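Local coordinates for Lysine/ornithine decarboxylase (Selenomonas ruminantium, PDB 5GJO), which decarboxylates both L-lysine and L-ornithine, with pyridoxal 5'-phosphate as cofactor, to give cadaverine and putrescine, at residues V12-K17 / Q375-A380; H69-S74 / W254-R259; E159-L164 / R199-E204; G292-I297 / D328-D333. The protein carries 2 engineered substitutions. One frame throughout, in Å; residues are numbered along the deposited sequence.

Contact 1 of 4, residues V12-K17 / Q375-A380; sequences VKTLAK and QPEYAA
Helix 9-18, near the N-terminus, meets the start of helix 376-384, near the C-terminus, and the two come together at Leu15 and Glu377, whose CA atoms lie 7.8 Å apart. The Glu377 side chain carries much of the contact. It leaves its helix toward Leu15 and then bends at chi2 (75°), which brings OE2 to Thr14 and lays CD against Leu15. OE2 accepts a hydrogen bond from Thr14 OG1 at 2.7 Å. It uses its anti lone pair, the one directed away from OE1. The Thr14 and Glu377 side chains run past each other in opposite directions to make this bond. Leu15 lies against the same carboxylate: its CG is 3.8 Å from Glu377 CD, and its CD2 is 3.6 Å from Glu377 OE1. Leu15 CD2 also reaches Gln375 CG at 4.2 Å. Gln375 holds the N-cap position of helix 376-384.

Arg18, just past the first segment, forms a salt bridge with Glu377 OE1 and a hydrogen bond with Gln375 OE1. On another side of helix 9-18, Val12 packs on strand 344-347. The buried carboxylate thus has the Thr14 hydroxyl on OE2 and Arg18 in a salt bridge through OE1. This pairing probably favours the charged form of Glu377 and ties the two chain ends together by polar bonds, with Leu15 as an apolar cover.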
# COMPACT_ATOMS: atom_id res chain seq x y z
N VAL A 12 -3.49 7.45 26.42
CA VAL A 12 -4.20 6.62 25.44
C VAL A 12 -5.70 6.67 25.66
O VAL A 12 -6.49 6.93 24.72
CB VAL A 12 -3.69 5.13 25.39
CG1 VAL A 12 -4.60 4.27 24.53
CG2 VAL A 12 -2.31 5.09 24.84
N LYS A 13 -6.10 6.52 26.91
CA LYS A 13 -7.52 6.52 27.25
C LYS A 13 -8.24 7.86 26.93
O LYS A 13 -9.30 7.88 26.31
CB LYS A 13 -7.64 6.25 28.74
CG LYS A 13 -9.04 6.31 29.33
CD LYS A 13 -9.11 6.00 30.86
CE LYS A 13 -10.59 5.63 31.22
NZ LYS A 13 -10.91 5.56 32.67
N THR A 14 -7.62 8.98 27.34
CA THR A 14 -8.21 10.26 27.16
C THR A 14 -8.19 10.65 25.67
O THR A 14 -9.19 11.15 25.12
CB THR A 14 -7.64 11.30 28.09
OG1 THR A 14 -6.26 11.58 27.86
CG2 THR A 14 -7.87 10.82 29.64
N LEU A 15 -7.08 10.36 25.00
CA LEU A 15 -7.01 10.64 23.57
C LEU A 15 -8.11 9.89 22.83
O LEU A 15 -8.80 10.44 21.95
CB LEU A 15 -5.60 10.31 23.00
CG LEU A 15 -4.51 11.33 23.36
CD1 LEU A 15 -3.14 10.67 23.19
CD2 LEU A 15 -4.64 12.51 22.39
N ALA A 16 -8.24 8.60 23.11
CA ALA A 16 -9.19 7.75 22.33
C ALA A 16 -10.65 8.01 22.70
O ALA A 16 -11.55 7.71 21.91
CB ALA A 16 -8.82 6.28 22.51
N LYS A 17 -10.90 8.57 23.87
CA LYS A 17 -12.24 9.01 24.20
C LYS A 17 -12.67 10.16 23.29
O LYS A 17 -13.80 10.26 22.89
CB LYS A 17 -12.28 9.51 25.62
CG LYS A 17 -13.13 8.69 26.55
CD LYS A 17 -13.13 9.28 27.95
CE LYS A 17 -12.57 8.32 29.00
NZ LYS A 17 -11.64 8.99 29.97
N GLN A 375 -2.60 19.07 21.93
CA GLN A 375 -3.59 18.32 22.74
C GLN A 375 -3.39 18.65 24.19
O GLN A 375 -2.34 18.94 24.59
CB GLN A 375 -3.43 16.79 22.65
CG GLN A 375 -3.37 16.28 21.20
CD GLN A 375 -4.54 16.73 20.38
OE1 GLN A 375 -5.71 16.61 20.79
NE2 GLN A 375 -4.25 17.20 19.18
N PRO A 376 -4.46 18.57 24.98
CA PRO A 376 -4.33 18.88 26.38
C PRO A 376 -3.44 17.92 27.11
O PRO A 376 -2.85 18.27 28.10
CB PRO A 376 -5.75 18.76 26.94
CG PRO A 376 -6.56 18.06 25.93
CD PRO A 376 -5.88 18.35 24.60
N GLU A 377 -3.30 16.71 26.63
CA GLU A 377 -2.36 15.76 27.28
C GLU A 377 -0.91 16.25 27.29
O GLU A 377 -0.17 15.98 28.23
CB GLU A 377 -2.41 14.39 26.61
CG GLU A 377 -3.72 13.64 26.78
CD GLU A 377 -4.93 14.11 25.95
OE1 GLU A 377 -4.78 14.96 25.04
OE2 GLU A 377 -6.11 13.61 26.16
N TYR A 378 -0.47 16.96 26.25
CA TYR A 378 0.87 17.56 26.23
C TYR A 378 1.00 18.62 27.24
O TYR A 378 1.98 18.66 28.02
CB TYR A 378 1.14 18.12 24.83
CG TYR A 378 2.40 18.85 24.72
CD1 TYR A 378 3.66 18.17 24.73
CD2 TYR A 378 2.39 20.24 24.64
CE1 TYR A 378 4.86 18.92 24.60
CE2 TYR A 378 3.57 20.96 24.60
CZ TYR A 378 4.78 20.31 24.50
OH TYR A 378 5.96 21.03 24.40
N ALA A 379 -0.02 19.47 27.27
CA ALA A 379 -0.03 20.53 28.25
C ALA A 379 0.04 19.93 29.68
O ALA A 379 0.72 20.49 30.63
CB ALA A 379 -1.26 21.37 28.13
N ALA A 380 -0.66 18.83 29.89
CA ALA A 380 -0.65 18.16 31.17
C ALA A 380 0.76 17.66 31.51
O ALA A 380 1.17 17.67 32.65
CB ALA A 380 -1.64 17.03 31.19

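Contact 2 of 4, residues H69-S74 / W254-R259; sequences HFDVAS and WTEPGR. With PLP (pyridoxal-5'-phosphate), chain H.
The pyridine nitrogen N1 of pyridoxal phosphate is approached by two carboxylates, one from each segment: Glu256 OE1 at 2.8 Å and Asp71 OD2 at 3.0 Å from PLP N1. The site is the mouth of the PLP-binding TIM barrel of class-II ornithine/lysine decarboxylases. Asp71 ends up there from strand 69-72 and Glu256 from just beyond strand 252-255. Strand 45-50 runs between these two strands in the sheet.

The acids cross at about a right angle, with their carboxylate planes 42° apart. Glu256 reaches in with its chain extended beyond CG. Asp71 OD2 and Glu256 OE1 are only 3.4 Å apart and are both acceptors. Their shared approach to N1 is consistent with a protonated pyridine ring, which would ease the crowding of like charge. Asp71 OD2 also forms a salt bridge with Lys52, the residue that by similarity carries the cofactor but is not attached here.

Two backbone N-H groups of segment 254-259 grip the phosphate. Gly258 N gives PLP O1P a nearly straight bond of 3.0 Å, and Arg259 N gives PLP O3P one of 2.6 Å. A CB on Gly258 would run into PLP C5A. Ser183, Tyr353, Gly220 and His180 also bond to the cofactor.

At the far end of the segments, Trp254 and His69 make an edge-to-face pair with centroids 5.6 Å apart. Trp254 NE1 bonds to Asp214. The closest approach of this pair is Trp254 CZ3 over one face of the imidazole, 4.4 Å from His69 CE1.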
# COMPACT_ATOMS: atom_id res chain seq x y z
N HIS A 69 17.05 21.54 5.43
CA HIS A 69 16.67 21.44 4.05
C HIS A 69 15.83 20.16 3.82
O HIS A 69 15.47 19.45 4.80
CB HIS A 69 17.93 21.37 3.15
CG HIS A 69 18.78 22.61 3.13
ND1 HIS A 69 19.27 23.21 4.27
CD2 HIS A 69 19.18 23.39 2.09
CE1 HIS A 69 19.96 24.30 3.95
NE2 HIS A 69 19.93 24.42 2.62
N PHE A 70 15.49 19.91 2.55
CA PHE A 70 14.62 18.77 2.22
C PHE A 70 15.05 17.99 1.00
O PHE A 70 15.44 18.58 0.03
CB PHE A 70 13.18 19.21 2.00
CG PHE A 70 12.57 19.88 3.20
CD1 PHE A 70 11.98 19.10 4.19
CD2 PHE A 70 12.71 21.27 3.40
CE1 PHE A 70 11.51 19.71 5.35
CE2 PHE A 70 12.23 21.87 4.54
CZ PHE A 70 11.65 21.09 5.54
N ASP A 71 14.93 16.68 1.08
CA ASP A 71 15.15 15.77 -0.03
C ASP A 71 13.77 15.36 -0.51
O ASP A 71 12.93 14.84 0.27
CB ASP A 71 15.91 14.54 0.47
CG ASP A 71 15.65 13.29 -0.38
OD1 ASP A 71 15.38 13.41 -1.59
OD2 ASP A 71 15.67 12.18 0.15
N VAL A 72 13.48 15.62 -1.78
CA VAL A 72 12.19 15.38 -2.41
C VAL A 72 12.35 14.31 -3.50
O VAL A 72 13.37 14.32 -4.20
CB VAL A 72 11.57 16.62 -3.07
CG1 VAL A 72 11.23 17.64 -1.97
CG2 VAL A 72 12.51 17.31 -4.04
N ALA A 73 11.36 13.45 -3.61
CA ALA A 73 11.36 12.29 -4.54
C ALA A 73 10.47 12.45 -5.72
O ALA A 73 10.50 11.56 -6.59
CB ALA A 73 10.86 11.07 -3.79
N SER A 74 9.62 13.48 -5.76
CA SER A 74 8.53 13.58 -6.74
C SER A 74 7.97 15.01 -6.74
O SER A 74 8.22 15.78 -5.83
CB SER A 74 7.34 12.63 -6.43
OG SER A 74 6.60 13.11 -5.29
N TRP A 254 26.69 16.86 3.52
CA TRP A 254 25.27 16.82 3.75
C TRP A 254 24.78 15.41 3.97
O TRP A 254 25.45 14.41 3.64
CB TRP A 254 24.49 17.36 2.54
CG TRP A 254 25.00 18.64 2.09
CD1 TRP A 254 25.99 18.86 1.15
CD2 TRP A 254 24.62 19.93 2.60
NE1 TRP A 254 26.23 20.24 1.04
CE2 TRP A 254 25.43 20.91 1.93
CE3 TRP A 254 23.72 20.36 3.58
CZ2 TRP A 254 25.30 22.26 2.17
CZ3 TRP A 254 23.59 21.77 3.82
CH2 TRP A 254 24.36 22.67 3.12
N THR A 255 23.62 15.32 4.62
CA THR A 255 23.00 14.01 4.87
C THR A 255 21.53 14.08 4.56
O THR A 255 20.92 15.13 4.66
CB THR A 255 23.32 13.54 6.33
OG1 THR A 255 22.75 12.21 6.55
CG2 THR A 255 22.80 14.57 7.38
N GLU A 256 20.93 12.95 4.27
CA GLU A 256 19.55 12.80 3.87
C GLU A 256 18.82 11.80 4.79
O GLU A 256 18.25 10.81 4.31
CB GLU A 256 19.41 12.36 2.37
CG GLU A 256 20.01 13.34 1.38
CD GLU A 256 19.85 12.95 -0.09
OE1 GLU A 256 19.03 12.04 -0.33
OE2 GLU A 256 20.52 13.60 -0.99
N PRO A 257 18.79 12.04 6.09
CA PRO A 257 18.04 11.13 6.96
C PRO A 257 16.53 11.19 6.68
O PRO A 257 15.94 12.29 6.58
CB PRO A 257 18.32 11.68 8.37
CG PRO A 257 18.46 13.18 8.09
CD PRO A 257 19.39 13.11 6.88
N GLY A 258 15.89 10.01 6.56
CA GLY A 258 14.45 9.88 6.53
C GLY A 258 13.97 9.20 7.83
O GLY A 258 13.46 9.87 8.73
N ARG A 259 14.14 7.88 7.91
CA ARG A 259 13.59 7.04 9.00
C ARG A 259 13.83 7.60 10.38
O ARG A 259 12.95 7.60 11.25
CB ARG A 259 14.19 5.62 8.92
CG ARG A 259 13.43 4.61 9.75
CD ARG A 259 14.21 3.31 9.75
NE ARG A 259 14.29 2.69 8.43
CZ ARG A 259 13.34 1.99 7.84
NH1 ARG A 259 12.18 1.73 8.43
NH2 ARG A 259 13.59 1.46 6.64
N1 PLP H . 17.52 9.94 0.71
C2 PLP H . 17.33 9.12 -0.35
C2A PLP H . 17.81 9.54 -1.72
C3 PLP H . 16.65 7.81 -0.17
O3 PLP H . 16.45 6.97 -1.22
C4 PLP H . 16.20 7.45 1.19
C4A PLP H . 15.52 6.17 1.47
O4A PLP H . 14.93 5.59 0.58
C5 PLP H . 16.47 8.44 2.27
C6 PLP H . 17.12 9.63 1.96
C5A PLP H . 16.04 8.15 3.69
O4P PLP H . 16.55 6.87 4.09
P PLP H . 16.45 6.40 5.62
O1P PLP H . 17.29 7.41 6.37
O2P PLP H . 17.02 5.00 5.61
O3P PLP H . 14.97 6.47 5.93

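Contact 3 of 4, residues E159-L164 / R199-E204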
# COMPACT_ATOMS: atom_id res chain seq x y z
N GLU A 159 32.63 4.72 -13.20
CA GLU A 159 31.93 5.55 -14.16
C GLU A 159 31.60 6.92 -13.61
O GLU A 159 31.10 7.72 -14.34
CB GLU A 159 30.65 4.80 -14.55
CG GLU A 159 29.82 5.26 -15.68
CD GLU A 159 28.59 4.36 -15.96
OE1 GLU A 159 27.63 4.93 -16.57
OE2 GLU A 159 28.63 3.12 -15.62
N ALA A 160 31.79 7.14 -12.31
CA ALA A 160 31.34 8.37 -11.63
C ALA A 160 31.89 9.62 -12.27
O ALA A 160 31.13 10.51 -12.60
CB ALA A 160 31.67 8.31 -10.19
N LEU A 161 33.20 9.68 -12.50
CA LEU A 161 33.79 10.92 -13.00
C LEU A 161 33.44 11.10 -14.46
O LEU A 161 33.16 12.22 -14.90
CB LEU A 161 35.27 10.96 -12.74
CG LEU A 161 35.61 10.88 -11.25
CD1 LEU A 161 37.10 10.87 -11.10
CD2 LEU A 161 34.95 12.04 -10.50
N ASP A 162 33.38 10.03 -15.22
CA ASP A 162 32.83 10.12 -16.57
C ASP A 162 31.41 10.65 -16.66
O ASP A 162 31.05 11.41 -17.58
CB ASP A 162 32.87 8.77 -17.30
CG ASP A 162 34.31 8.27 -17.58
OD1 ASP A 162 35.23 9.09 -17.71
OD2 ASP A 162 34.50 7.03 -17.61
N LEU A 163 30.53 10.25 -15.72
CA LEU A 163 29.22 10.82 -15.67
C LEU A 163 29.20 12.34 -15.32
O LEU A 163 28.42 13.08 -15.93
CB LEU A 163 28.31 10.02 -14.68
CG LEU A 163 27.83 8.71 -15.24
CD1 LEU A 163 27.36 7.83 -14.05
CD2 LEU A 163 26.70 8.88 -16.24
N LEU A 164 30.01 12.74 -14.35
CA LEU A 164 30.09 14.13 -14.00
C LEU A 164 30.63 14.95 -15.23
O LEU A 164 30.13 16.03 -15.53
CB LEU A 164 30.97 14.33 -12.83
CG LEU A 164 30.38 13.94 -11.45
CD1 LEU A 164 31.39 14.07 -10.35
CD2 LEU A 164 29.14 14.79 -11.15
N ARG A 199 36.60 10.19 -1.35
CA ARG A 199 37.84 10.98 -1.17
C ARG A 199 38.76 10.75 -2.36
O ARG A 199 39.23 11.71 -2.95
CB ARG A 199 38.53 10.64 0.13
CG ARG A 199 39.84 11.42 0.41
CD ARG A 199 39.60 12.92 0.55
NE ARG A 199 39.67 13.69 -0.66
CZ ARG A 199 39.43 15.01 -0.73
NH1 ARG A 199 38.98 15.67 0.34
NH2 ARG A 199 39.58 15.69 -1.90
N ARG A 200 38.94 9.51 -2.76
CA ARG A 200 39.76 9.19 -3.95
C ARG A 200 39.14 9.81 -5.17
O ARG A 200 39.86 10.47 -5.96
CB ARG A 200 40.00 7.70 -4.10
CG ARG A 200 40.75 7.38 -5.39
CD ARG A 200 40.82 5.89 -5.59
NE ARG A 200 39.50 5.21 -5.68
CZ ARG A 200 38.71 5.19 -6.73
NH1 ARG A 200 39.00 5.91 -7.83
NH2 ARG A 200 37.57 4.52 -6.67
N LEU A 201 37.85 9.66 -5.36
CA LEU A 201 37.16 10.31 -6.50
C LEU A 201 37.31 11.81 -6.53
O LEU A 201 37.57 12.39 -7.59
CB LEU A 201 35.71 9.89 -6.61
CG LEU A 201 35.49 8.41 -6.88
CD1 LEU A 201 34.01 8.06 -6.71
CD2 LEU A 201 35.92 8.02 -8.28
N PHE A 202 37.17 12.47 -5.38
CA PHE A 202 37.33 13.92 -5.38
C PHE A 202 38.78 14.32 -5.84
O PHE A 202 38.98 15.27 -6.61
CB PHE A 202 37.14 14.46 -3.98
CG PHE A 202 35.74 14.91 -3.67
CD1 PHE A 202 34.65 14.10 -3.81
CD2 PHE A 202 35.52 16.19 -3.20
CE1 PHE A 202 33.36 14.55 -3.46
CE2 PHE A 202 34.28 16.65 -2.86
CZ PHE A 202 33.15 15.83 -3.04
N ASP A 203 39.77 13.58 -5.37
CA ASP A 203 41.14 13.85 -5.73
C ASP A 203 41.37 13.66 -7.23
O ASP A 203 41.97 14.49 -7.88
CB ASP A 203 42.08 12.97 -4.93
CG ASP A 203 42.14 13.32 -3.46
OD1 ASP A 203 41.66 14.38 -3.06
OD2 ASP A 203 42.66 12.50 -2.71
N GLU A 204 40.84 12.58 -7.78
CA GLU A 204 40.95 12.34 -9.25
C GLU A 204 40.20 13.40 -10.05
O GLU A 204 40.68 13.91 -11.11
CB GLU A 204 40.48 10.92 -9.61
CG GLU A 204 41.30 9.81 -9.02
CD GLU A 204 40.76 8.41 -9.32
OE1 GLU A 204 41.35 7.42 -8.79
OE2 GLU A 204 39.76 8.29 -10.05
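Leu161 and Leu201 share one conformation. In each, CG stands opposite the carbonyl carbon (chi1 -60° and -63°) and the chain is extended at chi2. Each isobutyl group is thereby carried into the gap between helix 160-169 and helix 189-207. The axes of the short segments 160-164 and 199-204 cross at -47° and pass 10.9 Å apart.

The two leucines meet obliquely, with Leu161 CG 4.1 Å from Leu201 CD2. Both methyls of Leu161, CD1 and CD2, also lie 3.9 Å from the backbone O of Leu201. CD1 goes further and touches Glu204 CB at 3.7 Å. Here the two side chains cross at about a right angle. The other methyl of Leu201, CD1, rests on Ala160 CB at 4.2 Å.

Glu204 is turned to use its polar end within its own helix. Its OE1 takes a bond from Arg200 NH1 at 3.0 Å, part of a salt bridge spanning one helical turn. OE1 lies in the guanidinium plane, but the donor comes from above the carboxylate plane. With an alanine in place of Leu161, Leu201 CD2 and Glu204 CB would probably lose their shared neighbour, and a gap would open between the helices.

Deeper in, Ala160 packs on Val136 and Leu201 on Ile177. At the start of the segment, Glu159 forms a salt bridge with Arg278 of the second subunit. These are two successive outer helices of the TIM barrel, set side by side over the parallel strands 133-137 and 173-178.

Contact 4 of 4, residues G292-I297 / D328-D333; sequences GCFSGI and DVLYRD
Leu330 and Tyr331 are neighbours in sequence, yet both touch Phe294, and together they form a classic beta bulge opposite Phe319. They meet the phenyl ring in different ways. Leu330 CD1 sits over one face, 4.0 Å from the Phe294 centroid and 18° off the ring normal, a CH-pi contact. Leu330 CG stands opposite its carbonyl carbon (chi1 -54°), which brings the methyls to the ring although the CB does not point at it. Tyr331 comes to the edge instead, with its OH near the ring plane and 3.8 Å from Phe294 CE1.

The other methyl of Leu330, CD2, lies 3.9 Å from Phe294 CB and 4.2 Å from Ile297 CD1. In segment 292-297, Gly292 O accepts from both OG and N of Ser295, which holds the turn in shape. Ser295 also packs on Tyr299 of the second subunit. An alanine at Phe294 would probably leave Leu330 CD1 without a ring face to rest on and a gap beside the Tyr331 ring.

Between segments 292-297 and 328-333 the contact is apolar and CH-pi in kind, so the fit depends on shape; the Tyr331 hydroxyl finds its hydrogen bond at Tyr304 O.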
# COMPACT_ATOMS: atom_id res chain seq x y z
N GLY A 292 -2.96 -0.39 6.17
CA GLY A 292 -2.74 0.96 6.71
C GLY A 292 -1.35 1.10 7.24
O GLY A 292 -0.40 0.83 6.53
N CYS A 293 -1.21 1.63 8.48
CA CYS A 293 0.06 1.88 9.09
C CYS A 293 0.96 0.63 9.23
O CYS A 293 2.17 0.76 9.15
CB CYS A 293 -0.05 2.56 10.45
SG CYS A 293 -0.71 4.22 10.12
N PHE A 294 0.38 -0.54 9.30
CA PHE A 294 1.18 -1.76 9.38
C PHE A 294 1.64 -2.25 8.04
O PHE A 294 2.22 -3.34 7.95
CB PHE A 294 0.42 -2.89 10.10
CG PHE A 294 0.12 -2.63 11.55
CD1 PHE A 294 1.05 -2.97 12.50
CD2 PHE A 294 -1.15 -2.21 11.94
CE1 PHE A 294 0.74 -2.81 13.85
CE2 PHE A 294 -1.46 -2.07 13.31
CZ PHE A 294 -0.49 -2.35 14.23
N SER A 295 1.41 -1.48 6.96
CA SER A 295 1.97 -1.80 5.64
C SER A 295 3.47 -1.94 5.60
O SER A 295 3.98 -2.70 4.76
CB SER A 295 1.56 -0.70 4.60
OG SER A 295 1.96 0.61 5.08
N GLY A 296 4.20 -1.34 6.56
CA GLY A 296 5.62 -1.57 6.72
C GLY A 296 6.01 -3.04 6.97
O GLY A 296 7.12 -3.43 6.66
N ILE A 297 5.08 -3.84 7.49
CA ILE A 297 5.31 -5.29 7.56
C ILE A 297 5.66 -5.80 6.21
O ILE A 297 6.54 -6.68 6.07
CB ILE A 297 4.07 -6.03 8.15
CG1 ILE A 297 3.93 -5.64 9.62
CG2 ILE A 297 4.24 -7.52 8.02
CD1 ILE A 297 2.68 -6.23 10.25
N ASP A 328 -4.13 -10.05 6.16
CA ASP A 328 -4.14 -8.99 7.17
C ASP A 328 -3.98 -9.56 8.58
O ASP A 328 -4.81 -9.38 9.45
CB ASP A 328 -5.45 -8.19 7.01
CG ASP A 328 -5.39 -6.82 7.68
OD1 ASP A 328 -4.45 -6.54 8.41
OD2 ASP A 328 -6.33 -6.06 7.46
N VAL A 329 -2.87 -10.24 8.80
CA VAL A 329 -2.53 -10.77 10.11
C VAL A 329 -1.24 -10.11 10.54
O VAL A 329 -0.27 -10.14 9.81
CB VAL A 329 -2.34 -12.30 10.10
CG1 VAL A 329 -2.01 -12.81 11.49
CG2 VAL A 329 -3.58 -13.00 9.56
N LEU A 330 -1.25 -9.51 11.73
CA LEU A 330 -0.18 -8.60 12.11
C LEU A 330 0.84 -9.30 13.04
O LEU A 330 2.06 -9.09 12.91
CB LEU A 330 -0.82 -7.47 12.86
CG LEU A 330 -1.97 -6.78 12.12
CD1 LEU A 330 -2.60 -5.68 12.94
CD2 LEU A 330 -1.46 -6.27 10.79
N TYR A 331 0.34 -10.02 14.04
CA TYR A 331 1.19 -10.74 15.02
C TYR A 331 0.56 -12.10 15.29
O TYR A 331 -0.67 -12.19 15.38
CB TYR A 331 1.30 -9.99 16.31
CG TYR A 331 1.83 -8.61 16.27
CD1 TYR A 331 0.96 -7.53 15.99
CD2 TYR A 331 3.16 -8.33 16.49
CE1 TYR A 331 1.41 -6.22 15.98
CE2 TYR A 331 3.63 -7.00 16.46
CZ TYR A 331 2.74 -5.96 16.15
OH TYR A 331 3.11 -4.66 16.10
N ARG A 332 1.43 -13.11 15.48
CA ARG A 332 1.03 -14.47 15.89
C ARG A 332 1.86 -14.88 17.11
O ARG A 332 3.01 -14.41 17.30
CB ARG A 332 1.27 -15.44 14.74
CG ARG A 332 0.38 -15.19 13.54
CD ARG A 332 0.72 -16.19 12.44
NE ARG A 332 -0.26 -16.17 11.31
CZ ARG A 332 -0.04 -15.49 10.19
NH1 ARG A 332 1.07 -14.73 10.02
NH2 ARG A 332 -0.93 -15.51 9.21
N ASP A 333 1.24 -15.63 18.00
CA ASP A 333 1.94 -16.15 19.23
C ASP A 333 2.52 -15.04 20.05
O ASP A 333 3.57 -15.13 20.62
CB ASP A 333 2.96 -17.20 18.84
CG ASP A 333 2.36 -18.28 17.99
OD1 ASP A 333 1.48 -18.99 18.43
OD2 ASP A 333 2.74 -18.44 16.84

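Contact 1 encloses the others along the chain, since it joins helices near the two termini. Contact 3 is nested inside contact 2, and contact 4 follows in series. Contacts 2 and 3 both belong to the PLP-binding barrel, with centres about 23 Å apart: one at the cofactor, the other among the outer helices. Contact 4 involves strand 329-336 of the mixed sheet. Contact 1 adjoins that sheet, as helix 9-18 packs on strand 344-347 and helix 376-384 follows strand 369-371. Contacts 1 and 3 are about 54 Å apart, centre to centre, on opposite sides of the chain's centre. Both ends of the chain therefore return to the sheet domain, with the barrel inserted between them.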